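Local coordinates for cupin type-2 domain-containing protein (Neisseria meningitidis, PDB 2I45) that is of unknown function but adopts the cupin fold, a small beta barrel that in many relatives houses a metal or ligand site, at residues 70-73 and 74-77. Residues are numbered along the deposited sequence; the frame is centred on the assembly and turned at random.
Sequences TIRE and GEMA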
loop_
_atom_site.group_PDB
_atom_site.type_symbol
_atom_site.label_atom_id
_atom_site.label_comp_id
_atom_site.label_asym_id
_atom_site.label_seq_id
_atom_site.Cartn_x
_atom_site.Cartn_y
_atom_site.Cartn_z
ATOM N N THR B 70 7.447 9.381 -12.355
ATOM C CA THR B 70 6.004 9.476 -12.432
ATOM C C THR B 70 5.314 8.333 -11.638
ATOM O O THR B 70 5.648 7.168 -11.790
ATOM C CB THR B 70 5.569 9.448 -13.916
ATOM O OG1 THR B 70 6.317 10.439 -14.633
ATOM C CG2 THR B 70 4.085 9.732 -14.065
ATOM N N ILE B 71 4.381 8.700 -10.757
ATOM C CA ILE B 71 3.503 7.755 -10.074
ATOM C C ILE B 71 2.056 8.053 -10.482
ATOM O O ILE B 71 1.501 9.083 -10.042
ATOM C CB ILE B 71 3.652 7.851 -8.552
ATOM C CG1 ILE B 71 5.129 7.828 -8.165
ATOM C CG2 ILE B 71 2.854 6.703 -7.887
ATOM C CD1 ILE B 71 5.403 7.931 -6.659
ATOM N N ARG B 72 1.460 7.205 -11.345
ATOM C CA ARG B 72 0.109 7.518 -11.893
ATOM C C ARG B 72 -0.877 6.845 -11.023
ATOM O O ARG B 72 -0.515 5.932 -10.335
ATOM C CB ARG B 72 -0.113 7.113 -13.360
ATOM C CG ARG B 72 1.099 7.296 -14.244
ATOM C CD ARG B 72 0.865 6.946 -15.729
ATOM N NE ARG B 72 1.634 7.959 -16.460
ATOM C CZ ARG B 72 2.875 7.822 -16.955
ATOM N NH1 ARG B 72 3.524 6.654 -16.901
ATOM N NH2 ARG B 72 3.459 8.878 -17.532
ATOM N N GLU B 73 -2.121 7.320 -11.014
ATOM C CA GLU B 73 -3.206 6.600 -10.346
ATOM C C GLU B 73 -3.010 5.114 -10.461
ATOM O O GLU B 73 -3.020 4.566 -11.548
ATOM C CB GLU B 73 -4.558 6.937 -10.933
ATOM C CG GLU B 73 -5.651 6.254 -10.177
ATOM C CD GLU B 73 -6.991 6.900 -10.371
ATOM O OE1 GLU B 73 -7.853 6.335 -11.117
ATOM O OE2 GLU B 73 -7.175 7.983 -9.766
ATOM N N GLY B 74 -2.784 4.466 -9.330
ATOM C CA GLY B 74 -2.866 2.998 -9.302
ATOM C C GLY B 74 -1.490 2.410 -9.058
ATOM O O GLY B 74 -1.355 1.190 -9.116
ATOM N N GLU B 75 -0.478 3.258 -8.832
ATOM C CA GLU B 75 0.852 2.768 -8.847
ATOM C C GLU B 75 1.559 3.016 -7.515
ATOM O O GLU B 75 1.286 4.024 -6.827
ATOM C CB GLU B 75 1.637 3.416 -9.971
ATOM C CG GLU B 75 1.101 3.217 -11.386
ATOM C CD GLU B 75 2.042 3.753 -12.499
ATOM O OE1 GLU B 75 2.741 4.764 -12.341
ATOM O OE2 GLU B 75 2.080 3.161 -13.569
HETATM N N MSE B 76 2.453 2.102 -7.154
HETATM C CA MSE B 76 3.276 2.331 -5.973
HETATM C C MSE B 76 4.722 2.584 -6.329
HETATM O O MSE B 76 5.185 2.179 -7.380
HETATM C CB MSE B 76 3.257 1.147 -5.053
HETATM C CG MSE B 76 2.127 1.171 -4.131
HETATM SE SE MSE B 76 1.808 -0.610 -3.240
HETATM C CE MSE B 76 0.059 -0.067 -2.450
ATOM N N ALA B 77 5.433 3.242 -5.439
ATOM C CA ALA B 77 6.855 3.423 -5.561
ATOM C C ALA B 77 7.406 3.621 -4.153
ATOM O O ALA B 77 6.651 3.657 -3.207
ATOM C CB ALA B 77 7.153 4.615 -6.416
#
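From the last position of a beta turn, E75 sends its side chain back to the first residue, R72, and accepts its backbone N-H: R72 N lies 2.9 Å from E75 OE1, the bond almost straight at 174°, and the N-H meets OE1 from above the carboxylate plane. With CG anti to its own carbonyl carbon (chi1 -59°) and the chain extended beyond, E75 passes R72 O with CB and CG, each 3.3 Å away. The other carboxylate oxygen of E75, OE2, is held by ND2 of N7 in the second subunit, so bonds on both oxygens fix the buried carboxylate. R72 lies alongside and points the same way, yet its guanidinium makes no salt bridge here; NH1 stays 5.0 Å from E75 OE1. In the backbone, R72 to E75 form a type II turn closed by a weak bond from E75 N to R72 O (3.1 Å), with G74 at the positive phi this turn needs. E73 reaches out of the turn to the amide of G57. I71 packs CG2 on E75 O (3.3 Å); its apolar contact is CD1 against A77 CB (3.8 Å). Such a type II turn links strands 68-71 and 75-79 of the two cupin sheets at the dimer interface, where E75 and M76 pair with a strand of the second subunit.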